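Local coordinates for protein LigF (Sphingobium sp. SYK-6, PDB 4XT0), which cleaves beta-aryl ether bonds of lignin as a glutathione-dependent, stereospecific beta-etherase of the glutathione S-transferase superfamily, at residues 123-128 with 152-156; 40-44 with 138-143; 95-99 with 188-192; 18-23 with 198-202; 168-172 with 213-217. One frame throughout, in Å; residues are numbered along the deposited sequence.

From the N terminus, helix 15-26 of the thioredoxin-like domain meets helix 195-204 in contact 4, whose closure spans 174 residues and encloses contacts 1, 2 and 3. The loop at 40-44 then opens contact 2, which reaches helix 132-142 of the helical domain; contacts 2 and 4 thus both join the two domains. Contact 3 ties the start of helix 93-121 to the turn at 188-192, has contact 1 nested inside it and crosses contact 2. Contact 1 crosses contact 2 along the chain and touches it in space, both holding glutathione. Contact 5, joining helix 161-182 to the loop at 213-217, crosses contacts 3 and 4.

Contact 1 (123-128 with 152-156). With GSH (glutathione), chain B.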
# COMPACT_ATOMS: atom_id res chain seq x y z
N ILE A 123 -12.79 -20.34 1.23
CA ILE A 123 -12.59 -20.97 2.54
C ILE A 123 -13.91 -21.33 3.21
O ILE A 123 -14.04 -21.27 4.44
CB ILE A 123 -11.75 -20.07 3.48
CG1 ILE A 123 -12.41 -18.70 3.68
CG2 ILE A 123 -10.33 -19.88 2.95
CD1 ILE A 123 -11.60 -17.78 4.57
N LYS A 124 -14.88 -21.74 2.40
CA LYS A 124 -16.22 -22.05 2.86
C LYS A 124 -16.23 -23.11 3.96
O LYS A 124 -17.06 -23.04 4.88
CB LYS A 124 -17.08 -22.52 1.68
CG LYS A 124 -18.46 -21.89 1.64
CD LYS A 124 -18.36 -20.38 1.56
CE LYS A 124 -19.74 -19.75 1.47
NZ LYS A 124 -20.62 -20.21 2.56
N ALA A 125 -15.31 -24.07 3.88
CA ALA A 125 -15.27 -25.19 4.82
C ALA A 125 -14.76 -24.77 6.19
O ALA A 125 -15.35 -25.12 7.22
CB ALA A 125 -14.42 -26.32 4.28
N ILE A 126 -13.65 -24.03 6.20
CA ILE A 126 -13.14 -23.45 7.43
C ILE A 126 -14.19 -22.50 7.99
O ILE A 126 -14.55 -22.57 9.16
CB ILE A 126 -11.82 -22.69 7.21
CG1 ILE A 126 -10.77 -23.59 6.55
CG2 ILE A 126 -11.29 -22.13 8.52
CD1 ILE A 126 -9.49 -22.84 6.13
N ALA A 127 -14.72 -21.64 7.12
CA ALA A 127 -15.71 -20.63 7.50
C ALA A 127 -16.95 -21.22 8.16
O ALA A 127 -17.66 -20.51 8.87
CB ALA A 127 -16.12 -19.82 6.28
N GLN A 128 -17.22 -22.51 7.93
CA GLN A 128 -18.45 -23.12 8.41
C GLN A 128 -18.22 -24.29 9.37
O GLN A 128 -19.17 -24.95 9.78
CB GLN A 128 -19.29 -23.58 7.21
CG GLN A 128 -19.79 -22.43 6.34
CD GLN A 128 -20.44 -22.89 5.05
OE1 GLN A 128 -20.83 -22.08 4.21
NE2 GLN A 128 -20.57 -24.20 4.89
N TRP A 152 -14.73 -12.61 7.76
CA TRP A 152 -15.06 -13.96 8.23
C TRP A 152 -16.58 -14.18 8.22
O TRP A 152 -17.05 -15.24 7.79
CB TRP A 152 -14.48 -14.22 9.63
CG TRP A 152 -13.06 -14.70 9.62
CD1 TRP A 152 -11.95 -14.01 10.04
CD2 TRP A 152 -12.58 -15.96 9.13
NE1 TRP A 152 -10.81 -14.77 9.84
CE2 TRP A 152 -11.18 -15.97 9.28
CE3 TRP A 152 -13.20 -17.08 8.57
CZ2 TRP A 152 -10.39 -17.06 8.90
CZ3 TRP A 152 -12.42 -18.17 8.19
CH2 TRP A 152 -11.02 -18.15 8.36
N ARG A 153 -17.33 -13.18 8.68
CA ARG A 153 -18.79 -13.26 8.71
C ARG A 153 -19.37 -13.41 7.31
O ARG A 153 -20.30 -14.19 7.09
CB ARG A 153 -19.38 -12.01 9.38
CG ARG A 153 -19.09 -11.94 10.87
CD ARG A 153 -19.86 -10.82 11.54
NE ARG A 153 -19.73 -10.87 12.99
CZ ARG A 153 -18.72 -10.33 13.67
NH1 ARG A 153 -17.75 -9.70 13.01
NH2 ARG A 153 -18.66 -10.42 14.99
N ARG A 154 -18.81 -12.66 6.37
CA ARG A 154 -19.24 -12.70 4.98
C ARG A 154 -18.77 -13.96 4.26
O ARG A 154 -19.41 -14.43 3.31
CB ARG A 154 -18.75 -11.44 4.25
CG ARG A 154 -19.42 -10.16 4.75
CD ARG A 154 -18.83 -8.91 4.08
NE ARG A 154 -19.73 -7.76 4.21
CZ ARG A 154 -19.39 -6.50 3.98
NH1 ARG A 154 -18.15 -6.19 3.63
NH2 ARG A 154 -20.29 -5.54 4.13
N ALA A 155 -17.65 -14.53 4.71
CA ALA A 155 -17.17 -15.82 4.20
C ALA A 155 -18.14 -16.96 4.54
O ALA A 155 -18.36 -17.87 3.73
CB ALA A 155 -15.79 -16.13 4.75
N ARG A 156 -18.70 -16.91 5.74
CA ARG A 156 -19.62 -17.94 6.21
C ARG A 156 -21.06 -17.66 5.77
O ARG A 156 -21.82 -18.59 5.49
CB ARG A 156 -19.55 -18.05 7.75
CG ARG A 156 -20.52 -19.06 8.38
CD ARG A 156 -20.58 -18.89 9.90
NE ARG A 156 -21.50 -19.81 10.56
CZ ARG A 156 -21.12 -20.93 11.17
NH1 ARG A 156 -22.02 -21.71 11.75
NH2 ARG A 156 -19.83 -21.27 11.20
N1 GSH B . -0.99 -6.51 5.01
CA1 GSH B . -0.69 -7.87 5.49
C1 GSH B . 0.52 -8.48 4.79
O11 GSH B . 1.26 -9.22 5.40
O12 GSH B . 0.77 -8.23 3.50
CB1 GSH B . -1.93 -8.75 5.24
CG1 GSH B . -1.69 -10.11 5.89
CD1 GSH B . -2.84 -11.05 5.56
OE1 GSH B . -3.85 -10.62 5.03
N2 GSH B . -2.73 -12.35 5.87
CA2 GSH B . -3.83 -13.29 5.57
C2 GSH B . -4.34 -13.88 6.87
O2 GSH B . -3.60 -13.93 7.84
CB2 GSH B . -3.29 -14.44 4.72
SG2 GSH B . -2.89 -13.91 3.02
N3 GSH B . -5.61 -14.38 6.97
CA3 GSH B . -6.05 -14.97 8.24
C3 GSH B . -7.06 -14.14 8.99
O31 GSH B . -7.73 -14.68 9.85
O32 GSH B . -7.23 -12.83 8.74
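The indole of Trp-152 presents one edge to glutathione and another to Ala-127: NE1 gives an in-plane hydrogen bond to GSH O31 (3.1 Å), and Ala-127 CA lies near the ring plane by CZ3. Ile-123 CD1 comes to CZ3 obliquely, 3.7 Å away, and Ile-126 CG2 reaches CH2 from another oblique direction, while Trp-119 meets the ring edge-to-face. This is a helix-helix contact in the all-helical C-terminal domain of the GST fold, the short helix 124-128 running at 109° to helix 152-156. Branched isoleucines suit the indole because their methyls pack against the CZ3-CH2 end of its six-membered ring, and Ile-123 gets its CD1 there with CG1 set between the backbone N and carbonyl carbon (chi1 58°). Ala-127 CB and Ala-155 CB are 4.0 Å apart, small residues that let the backbones come close, the CA atoms of Ala-127 and Arg-156 lying 4.9 Å apart. Arg-156, extended with CG anti to the backbone N, crosses Gln-128 at a slant, the CG atoms of the two residues 4.0 Å apart. Its guanidinium also forms a salt bridge with Asp-132 and a cation-pi contact with Phe-135, and its NH2 bonds to Met-130 O. The same NH2 reaches Ala-127 O at 3.3 Å, a bond bent to 144° that meets the carbonyl slightly out of its plane.

Contact 2 (40-44 with 138-143); sequences KFEQH and HINKNV. With GSH (glutathione), chain B.
The glutathione pocket is bordered here by an aromatic cluster of Phe-41, His-44 and His-138, through which the N-terminal thioredoxin-like domain meets the helical domain. Gln-43 NE2 donates an almost straight bond to GSH O31 (177°), and His-44 NE2 reaches the same oxygen by a weak one (3.1 Å, 123°). On the other side of its imidazole, His-44 ND1 shares a hydrogen bond with His-138 NE2 at 2.9 Å, so a ring with two nitrogens suits a place between ligand and helix. Val-143 CG2 lies over one face of His-44, a CH-pi contact 3.8 Å from the centroid, while Gln-43 CG covers the opposite face. Phe-41 and His-138 meet obliquely, CD2 to NE2 3.4 Å apart. A leucine in place of His-44 would probably leave His-138 NE2 without this mate and cost glutathione its weak bond. The loop at 40-44, between strand 32-35 and helix 46-51, packs against the end of helix 132-142, with Trp-152 of helix 146-157 touching Phe-41 and Gln-43.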
# COMPACT_ATOMS: atom_id res chain seq x y z
N LYS A 40 -7.15 -24.77 11.72
CA LYS A 40 -7.31 -24.74 13.17
C LYS A 40 -7.28 -23.31 13.72
O LYS A 40 -7.14 -23.11 14.92
CB LYS A 40 -6.22 -25.57 13.84
CG LYS A 40 -6.28 -27.05 13.48
CD LYS A 40 -4.99 -27.75 13.82
CE LYS A 40 -5.05 -29.21 13.40
NZ LYS A 40 -3.77 -29.91 13.65
N PHE A 41 -7.42 -22.33 12.83
CA PHE A 41 -7.35 -20.91 13.20
C PHE A 41 -6.15 -20.60 14.07
O PHE A 41 -6.25 -19.81 15.00
CB PHE A 41 -8.63 -20.48 13.92
CG PHE A 41 -9.87 -20.56 13.07
CD1 PHE A 41 -10.63 -21.72 13.03
CD2 PHE A 41 -10.29 -19.46 12.33
CE1 PHE A 41 -11.77 -21.79 12.25
CE2 PHE A 41 -11.42 -19.53 11.55
CZ PHE A 41 -12.17 -20.69 11.51
N GLU A 42 -5.02 -21.24 13.79
CA GLU A 42 -3.83 -21.05 14.62
C GLU A 42 -3.32 -19.61 14.57
O GLU A 42 -2.62 -19.17 15.49
CB GLU A 42 -2.72 -22.03 14.21
CG GLU A 42 -2.94 -23.44 14.75
CD GLU A 42 -1.85 -24.42 14.37
OE1 GLU A 42 -0.91 -24.05 13.63
OE2 GLU A 42 -1.95 -25.59 14.81
N GLN A 43 -3.69 -18.86 13.53
CA GLN A 43 -3.26 -17.45 13.46
C GLN A 43 -3.94 -16.65 14.57
O GLN A 43 -3.56 -15.52 14.85
CB GLN A 43 -3.53 -16.82 12.08
CG GLN A 43 -5.00 -16.54 11.75
CD GLN A 43 -5.71 -17.76 11.17
OE1 GLN A 43 -5.32 -18.90 11.41
NE2 GLN A 43 -6.76 -17.52 10.40
N HIS A 44 -4.94 -17.26 15.21
CA HIS A 44 -5.67 -16.61 16.30
C HIS A 44 -5.36 -17.25 17.64
O HIS A 44 -5.99 -16.95 18.64
CB HIS A 44 -7.18 -16.67 16.04
CG HIS A 44 -7.59 -16.02 14.76
ND1 HIS A 44 -8.71 -16.41 14.06
CD2 HIS A 44 -7.03 -15.02 14.04
CE1 HIS A 44 -8.82 -15.67 12.97
NE2 HIS A 44 -7.81 -14.82 12.93
N HIS A 138 -15.68 -17.27 18.63
CA HIS A 138 -14.30 -17.17 18.17
C HIS A 138 -14.02 -15.79 17.58
O HIS A 138 -13.03 -15.16 17.91
CB HIS A 138 -13.99 -18.26 17.14
CG HIS A 138 -12.61 -18.18 16.57
ND1 HIS A 138 -11.48 -18.45 17.31
CD2 HIS A 138 -12.17 -17.83 15.34
CE1 HIS A 138 -10.41 -18.29 16.56
NE2 HIS A 138 -10.80 -17.91 15.35
N ILE A 139 -14.91 -15.34 16.70
CA ILE A 139 -14.75 -14.05 16.04
C ILE A 139 -14.72 -12.91 17.05
O ILE A 139 -13.89 -12.00 16.95
CB ILE A 139 -15.89 -13.78 15.03
CG1 ILE A 139 -15.89 -14.83 13.91
CG2 ILE A 139 -15.78 -12.38 14.44
CD1 ILE A 139 -14.57 -14.95 13.20
N ASN A 140 -15.61 -12.97 18.03
CA ASN A 140 -15.80 -11.87 18.95
C ASN A 140 -14.66 -11.69 19.95
O ASN A 140 -14.40 -10.57 20.39
CB ASN A 140 -17.12 -12.04 19.71
CG ASN A 140 -18.32 -11.60 18.89
OD1 ASN A 140 -18.19 -10.75 18.00
ND2 ASN A 140 -19.48 -12.18 19.18
N LYS A 141 -13.98 -12.77 20.30
CA LYS A 141 -12.93 -12.66 21.30
C LYS A 141 -11.51 -12.99 20.80
O LYS A 141 -10.54 -12.79 21.54
CB LYS A 141 -13.26 -13.54 22.50
CG LYS A 141 -12.94 -15.01 22.34
CD LYS A 141 -12.30 -15.56 23.61
CE LYS A 141 -12.01 -17.04 23.50
NZ LYS A 141 -11.24 -17.53 24.68
N ASN A 142 -11.37 -13.47 19.57
CA ASN A 142 -10.07 -13.96 19.12
C ASN A 142 -9.56 -13.36 17.81
O ASN A 142 -8.43 -13.64 17.40
CB ASN A 142 -10.10 -15.48 19.01
CG ASN A 142 -10.43 -16.14 20.32
OD1 ASN A 142 -10.07 -15.64 21.38
ND2 ASN A 142 -11.14 -17.27 20.26
N VAL A 143 -10.38 -12.55 17.15
CA VAL A 143 -9.97 -11.86 15.93
C VAL A 143 -9.92 -10.35 16.20
O VAL A 143 -10.95 -9.67 16.15
CB VAL A 143 -10.93 -12.15 14.76
CG1 VAL A 143 -10.43 -11.51 13.47
CG2 VAL A 143 -11.10 -13.66 14.58
N1 GSH B . -0.99 -6.51 5.01
CA1 GSH B . -0.69 -7.87 5.49
C1 GSH B . 0.52 -8.48 4.79
O11 GSH B . 1.26 -9.22 5.40
O12 GSH B . 0.77 -8.23 3.50
CB1 GSH B . -1.93 -8.75 5.24
CG1 GSH B . -1.69 -10.11 5.89
CD1 GSH B . -2.84 -11.05 5.56
OE1 GSH B . -3.85 -10.62 5.03
N2 GSH B . -2.73 -12.35 5.87
CA2 GSH B . -3.83 -13.29 5.57
C2 GSH B . -4.34 -13.88 6.87
O2 GSH B . -3.60 -13.93 7.84
CB2 GSH B . -3.29 -14.44 4.72
SG2 GSH B . -2.89 -13.91 3.02
N3 GSH B . -5.61 -14.38 6.97
CA3 GSH B . -6.05 -14.97 8.24
C3 GSH B . -7.06 -14.14 8.99
O31 GSH B . -7.73 -14.68 9.85
O32 GSH B . -7.23 -12.83 8.74

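Contact 3 (95-99 with 188-192)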
# COMPACT_ATOMS: atom_id res chain seq x y z
N LYS A 95 15.18 2.01 -11.13
CA LYS A 95 14.54 0.70 -11.37
C LYS A 95 13.98 0.13 -10.07
O LYS A 95 12.93 -0.51 -10.09
CB LYS A 95 15.53 -0.27 -12.01
CG LYS A 95 16.01 0.18 -13.40
CD LYS A 95 14.85 0.22 -14.39
CE LYS A 95 15.31 0.74 -15.76
NZ LYS A 95 14.20 0.65 -16.73
N ARG A 96 14.66 0.38 -8.95
CA ARG A 96 14.15 -0.04 -7.64
C ARG A 96 12.87 0.73 -7.31
O ARG A 96 11.96 0.17 -6.70
CB ARG A 96 15.21 0.16 -6.54
CG ARG A 96 14.80 -0.45 -5.19
CD ARG A 96 15.87 -0.29 -4.09
NE ARG A 96 17.07 -1.06 -4.38
CZ ARG A 96 18.07 -1.25 -3.51
NH1 ARG A 96 18.02 -0.74 -2.29
NH2 ARG A 96 19.12 -1.95 -3.88
N ALA A 97 12.78 1.99 -7.72
CA ALA A 97 11.53 2.76 -7.57
C ALA A 97 10.39 2.14 -8.37
O ALA A 97 9.26 1.99 -7.88
CB ALA A 97 11.74 4.23 -7.99
N GLU A 98 10.67 1.79 -9.61
CA GLU A 98 9.68 1.16 -10.47
C GLU A 98 9.20 -0.17 -9.85
O GLU A 98 8.01 -0.49 -9.89
CB GLU A 98 10.28 0.94 -11.86
CG GLU A 98 9.34 0.43 -12.89
CD GLU A 98 9.95 0.46 -14.27
OE1 GLU A 98 10.73 1.40 -14.56
OE2 GLU A 98 9.66 -0.47 -15.06
N MET A 99 10.14 -0.91 -9.28
CA MET A 99 9.84 -2.14 -8.54
C MET A 99 8.81 -1.90 -7.41
O MET A 99 7.84 -2.66 -7.28
CB MET A 99 11.14 -2.74 -7.96
CG MET A 99 11.00 -4.12 -7.29
SD MET A 99 12.26 -4.46 -6.01
CE MET A 99 11.82 -3.26 -4.76
N LEU A 188 8.65 -7.93 -14.66
CA LEU A 188 7.91 -6.67 -14.55
C LEU A 188 8.82 -5.43 -14.67
O LEU A 188 8.42 -4.45 -15.30
CB LEU A 188 7.11 -6.64 -13.25
CG LEU A 188 5.94 -7.65 -13.29
CD1 LEU A 188 5.29 -7.82 -11.92
CD2 LEU A 188 4.90 -7.24 -14.33
N VAL A 189 10.03 -5.49 -14.12
CA VAL A 189 11.03 -4.42 -14.31
C VAL A 189 12.13 -4.96 -15.23
O VAL A 189 12.59 -6.08 -15.04
CB VAL A 189 11.65 -3.96 -12.95
CG1 VAL A 189 12.57 -2.72 -13.14
CG2 VAL A 189 10.52 -3.67 -11.94
N ASP A 190 12.56 -4.17 -16.21
CA ASP A 190 13.35 -4.73 -17.31
C ASP A 190 14.80 -5.04 -16.92
O ASP A 190 15.56 -5.55 -17.73
CB ASP A 190 13.31 -3.81 -18.55
CG ASP A 190 13.84 -2.39 -18.30
OD1 ASP A 190 14.55 -2.14 -17.30
OD2 ASP A 190 13.57 -1.51 -19.16
N THR A 191 15.17 -4.73 -15.68
CA THR A 191 16.47 -5.15 -15.14
C THR A 191 16.43 -6.63 -14.71
O THR A 191 17.45 -7.20 -14.33
CB THR A 191 16.90 -4.30 -13.93
OG1 THR A 191 15.76 -4.08 -13.08
CG2 THR A 191 17.46 -2.97 -14.39
N GLY A 192 15.25 -7.23 -14.77
CA GLY A 192 15.12 -8.65 -14.49
C GLY A 192 14.34 -8.98 -13.23
O GLY A 192 13.76 -8.10 -12.59
O HOH W 1 7.63 -2.12 -15.21
O HOH W 2 11.00 -1.80 -16.77
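A type I beta turn, Val-189 to Gly-192, packs against the first turns of helix 93-121 in the helical domain of the GST fold. Lys-95 bends at chi2 (-64°), bringing its chain across the turn until NZ forms a salt bridge with Asp-190 OD1 at 2.9 Å, met on the syn side and 27° out of the carboxylate plane. On the way, Lys-95 CG touches Thr-191 CG2 at 3.6 Å and CD touches Val-189 CG1 at 3.9 Å, so its methylenes give apolar contact while its amine gives the charge. Val-189 sets its two methyls against successive turns of the helix: CG1 near Lys-95 O, CG2 3.8 Å from Met-99 CA. Two waters, modelled doubtfully close, bridge Glu-98 to the turn. An alanine replacing Lys-95 is likely to strip Asp-190 of its salt bridge and uncover Val-189 and Thr-191. Just before the turn, Leu-188 packs on helix 161-182 and on Asn-200 of helix 195-204, while Met-99 reaches Leu-195 and Ala-196.

Contact 4 (18-23 with 198-202)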
# COMPACT_ATOMS: atom_id res chain seq x y z
N LEU A 18 3.40 -16.30 0.47
CA LEU A 18 4.36 -16.70 -0.56
C LEU A 18 5.51 -15.68 -0.71
O LEU A 18 6.63 -16.08 -1.02
CB LEU A 18 3.64 -16.91 -1.91
CG LEU A 18 4.52 -17.41 -3.07
CD1 LEU A 18 3.75 -18.34 -4.01
CD2 LEU A 18 5.12 -16.25 -3.87
N LYS A 19 5.24 -14.39 -0.51
CA LYS A 19 6.22 -13.35 -0.80
C LYS A 19 7.52 -13.57 0.01
O LYS A 19 8.57 -13.77 -0.60
CB LYS A 19 5.65 -11.95 -0.55
CG LYS A 19 4.31 -11.64 -1.28
CD LYS A 19 3.93 -10.16 -1.06
CE LYS A 19 2.47 -9.83 -1.42
NZ LYS A 19 2.09 -8.46 -0.94
N PRO A 20 7.46 -13.57 1.37
CA PRO A 20 8.76 -13.81 2.03
C PRO A 20 9.27 -15.24 1.91
O PRO A 20 10.49 -15.48 2.02
CB PRO A 20 8.48 -13.45 3.51
CG PRO A 20 7.01 -13.69 3.70
CD PRO A 20 6.36 -13.36 2.34
N LEU A 21 8.38 -16.20 1.68
CA LEU A 21 8.80 -17.58 1.53
C LEU A 21 9.66 -17.71 0.27
O LEU A 21 10.76 -18.29 0.31
CB LEU A 21 7.57 -18.50 1.47
CG LEU A 21 7.70 -19.99 1.79
CD1 LEU A 21 8.24 -20.21 3.19
CD2 LEU A 21 6.34 -20.70 1.62
N ALA A 22 9.18 -17.18 -0.85
CA ALA A 22 9.94 -17.20 -2.10
C ALA A 22 11.26 -16.41 -1.96
O ALA A 22 12.30 -16.83 -2.45
CB ALA A 22 9.09 -16.64 -3.26
N THR A 23 11.20 -15.27 -1.29
CA THR A 23 12.40 -14.45 -1.06
C THR A 23 13.48 -15.25 -0.31
O THR A 23 14.63 -15.25 -0.71
CB THR A 23 12.04 -13.17 -0.30
OG1 THR A 23 11.08 -12.43 -1.07
CG2 THR A 23 13.28 -12.27 -0.06
N ILE A 198 7.92 -11.38 -7.61
CA ILE A 198 7.54 -12.24 -6.49
C ILE A 198 6.20 -11.81 -5.87
O ILE A 198 5.29 -12.64 -5.67
CB ILE A 198 8.66 -12.26 -5.40
CG1 ILE A 198 9.85 -13.11 -5.86
CG2 ILE A 198 8.14 -12.78 -4.07
CD1 ILE A 198 11.09 -12.93 -4.96
N CYS A 199 6.05 -10.52 -5.60
CA CYS A 199 4.83 -10.03 -4.94
C CYS A 199 3.61 -10.21 -5.84
O CYS A 199 2.52 -10.55 -5.36
CB CYS A 199 4.99 -8.56 -4.54
SG CYS A 199 6.22 -8.26 -3.20
N ASN A 200 3.78 -10.00 -7.14
CA ASN A 200 2.67 -10.17 -8.07
C ASN A 200 2.38 -11.65 -8.32
O ASN A 200 1.21 -12.04 -8.46
CB ASN A 200 2.96 -9.45 -9.39
CG ASN A 200 2.64 -7.99 -9.32
OD1 ASN A 200 1.49 -7.59 -9.54
ND2 ASN A 200 3.64 -7.17 -9.01
N PHE A 201 3.44 -12.46 -8.36
CA PHE A 201 3.30 -13.91 -8.55
C PHE A 201 2.55 -14.51 -7.38
O PHE A 201 1.76 -15.44 -7.55
CB PHE A 201 4.68 -14.58 -8.71
CG PHE A 201 4.64 -16.08 -8.91
CD1 PHE A 201 4.48 -16.62 -10.17
CD2 PHE A 201 4.80 -16.94 -7.83
CE1 PHE A 201 4.46 -18.00 -10.38
CE2 PHE A 201 4.78 -18.33 -8.02
CZ PHE A 201 4.62 -18.86 -9.29
N ALA A 202 2.79 -13.97 -6.18
CA ALA A 202 2.10 -14.43 -4.97
C ALA A 202 0.58 -14.38 -5.14
O ALA A 202 -0.13 -15.29 -4.68
CB ALA A 202 2.53 -13.59 -3.75
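Helix 18-23 and helix 198-202 run at 131° to each other with axes 8.8 Å apart at closest approach, and their backbones come nearest at Leu-18 with Ala-202 and Lys-19 with Cys-199, each pair 5.5 Å between CA atoms. The first helix is kinked at Pro-20, whose nitrogen has no hydrogen to give to the turn before. Ala-202 suits the close approach: its CB is touched by two side chains, Leu-18 CD2 at 3.7 Å and Lys-19 CG at 3.6 Å. Leu-18, with CG anti to the backbone N (chi1 -177°), puts its CD2 methyl at the edge of the Phe-201 ring, near the ring plane and 4.0 Å from CD2 of the phenylalanine. This buried face joins the thioredoxin-like domain to the helical domain of the GST fold, helix 15-26 lying against helix 195-204 near the centre of the chain. Lys-19 passes through it as an extended aliphatic chain, CD resting 3.7 Å from Cys-199 SG, before its NZ reaches Asp-107 in a salt bridge and Ser-70 of the glutathione pocket in a hydrogen bond, which probably offset its buried charge. At the other end Ile-198 CG2 lies against Lys-19 O and Ala-22 CB, and its CD1 meets Thr-23 OG1 at 3.9 Å. That hydroxyl donates to Lys-19 O from above the carbonyl plane, and the same oxygen also accepts from Thr-23 N.

Contact 5 (168-172 with 213-217); sequences FRKVG and FFGDY
Phe-168 CE1 and Phe-214 CE1 meet at 3.7 Å in the inner, close-packed part of this contact, the two rings turned obliquely with planes at 53°. Val-171, with CG1 anti to the backbone N (chi1 174°), sets that methyl 3.7 Å from Phe-214 CD1. Phe-214 is buried, and a flat, wide side chain suits a place it shares with Ile-117 of helix 93-121. Beside this core Tyr-217 slants along the helix, from Gly-172, whose CA is 3.6 Å from its CD2, to Phe-168 O near its hydroxyl. Glycine suits this place because a CB there would come tightly against the tyrosine ring. The outer side is looser: Phe-213 is exposed and its ring leads away from the helix, Phe-213 O lies 4.2 Å from Phe-168 CE1, and Tyr-217 OH comes no nearer than 3.7 Å to Phe-168 O. No hydrogen bond crosses between the segments. Aromatic side chains thus fold the 213-217 loop over helix 161-182 in the all-helical C-terminal domain of the GST fold.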
# COMPACT_ATOMS: atom_id res chain seq x y z
N PHE A 168 -14.67 -8.48 -9.26
CA PHE A 168 -14.35 -9.16 -10.51
C PHE A 168 -13.84 -8.18 -11.56
O PHE A 168 -12.86 -8.48 -12.24
CB PHE A 168 -15.57 -9.92 -11.05
CG PHE A 168 -15.59 -11.37 -10.66
CD1 PHE A 168 -14.59 -12.23 -11.09
CD2 PHE A 168 -16.60 -11.87 -9.84
CE1 PHE A 168 -14.59 -13.57 -10.72
CE2 PHE A 168 -16.61 -13.21 -9.47
CZ PHE A 168 -15.60 -14.06 -9.91
N ARG A 169 -14.48 -7.01 -11.71
CA ARG A 169 -14.00 -6.02 -12.68
C ARG A 169 -12.57 -5.57 -12.39
O ARG A 169 -11.78 -5.37 -13.31
CB ARG A 169 -14.88 -4.77 -12.72
CG ARG A 169 -14.48 -3.87 -13.91
CD ARG A 169 -14.80 -2.40 -13.77
NE ARG A 169 -13.75 -1.66 -13.07
CZ ARG A 169 -13.94 -1.11 -11.88
NH1 ARG A 169 -15.13 -1.21 -11.31
NH2 ARG A 169 -12.96 -0.46 -11.27
N LYS A 170 -12.24 -5.39 -11.12
CA LYS A 170 -10.90 -4.96 -10.75
C LYS A 170 -9.86 -6.05 -11.04
O LYS A 170 -8.71 -5.75 -11.40
CB LYS A 170 -10.86 -4.54 -9.29
CG LYS A 170 -11.43 -3.14 -9.05
CD LYS A 170 -12.41 -3.12 -7.91
CE LYS A 170 -11.71 -3.06 -6.57
NZ LYS A 170 -12.67 -3.07 -5.43
N VAL A 171 -10.26 -7.31 -10.90
CA VAL A 171 -9.37 -8.40 -11.27
C VAL A 171 -9.04 -8.27 -12.76
O VAL A 171 -7.89 -8.40 -13.17
CB VAL A 171 -9.98 -9.81 -10.97
CG1 VAL A 171 -9.08 -10.91 -11.51
CG2 VAL A 171 -10.19 -9.99 -9.48
N GLY A 172 -10.07 -8.00 -13.56
CA GLY A 172 -9.88 -7.79 -14.99
C GLY A 172 -8.91 -6.65 -15.25
O GLY A 172 -7.98 -6.81 -16.05
N PHE A 213 -11.90 -19.90 -11.26
CA PHE A 213 -12.68 -18.67 -11.12
C PHE A 213 -12.38 -17.69 -12.27
O PHE A 213 -13.27 -17.03 -12.79
CB PHE A 213 -12.37 -17.96 -9.79
CG PHE A 213 -12.61 -18.81 -8.55
CD1 PHE A 213 -13.42 -19.93 -8.58
CD2 PHE A 213 -11.99 -18.46 -7.35
CE1 PHE A 213 -13.62 -20.70 -7.43
CE2 PHE A 213 -12.19 -19.22 -6.20
CZ PHE A 213 -13.00 -20.34 -6.24
N PHE A 214 -11.11 -17.61 -12.67
CA PHE A 214 -10.67 -16.54 -13.56
C PHE A 214 -10.16 -17.03 -14.91
O PHE A 214 -9.33 -16.36 -15.53
CB PHE A 214 -9.57 -15.72 -12.87
CG PHE A 214 -9.89 -15.35 -11.46
CD1 PHE A 214 -10.68 -14.25 -11.17
CD2 PHE A 214 -9.42 -16.13 -10.41
CE1 PHE A 214 -10.98 -13.91 -9.87
CE2 PHE A 214 -9.72 -15.79 -9.10
CZ PHE A 214 -10.50 -14.68 -8.83
N GLY A 215 -10.65 -18.18 -15.35
CA GLY A 215 -10.22 -18.77 -16.60
C GLY A 215 -10.50 -17.89 -17.81
O GLY A 215 -9.75 -17.92 -18.79
N ASP A 216 -11.57 -17.11 -17.74
CA ASP A 216 -11.89 -16.19 -18.82
C ASP A 216 -10.98 -14.96 -18.84
O ASP A 216 -10.86 -14.28 -19.86
CB ASP A 216 -13.35 -15.77 -18.72
CG ASP A 216 -14.31 -16.85 -19.19
OD1 ASP A 216 -13.88 -17.71 -20.00
OD2 ASP A 216 -15.48 -16.85 -18.75
N TYR A 217 -10.34 -14.68 -17.71
CA TYR A 217 -9.45 -13.52 -17.64
C TYR A 217 -8.02 -13.91 -17.99
O TYR A 217 -7.33 -13.19 -18.72
CB TYR A 217 -9.49 -12.89 -16.24
CG TYR A 217 -10.83 -12.30 -15.85
CD1 TYR A 217 -11.81 -13.08 -15.24
CD2 TYR A 217 -11.12 -10.96 -16.09
CE1 TYR A 217 -13.03 -12.55 -14.88
CE2 TYR A 217 -12.34 -10.41 -15.72
CZ TYR A 217 -13.29 -11.21 -15.12
OH TYR A 217 -14.52 -10.69 -14.76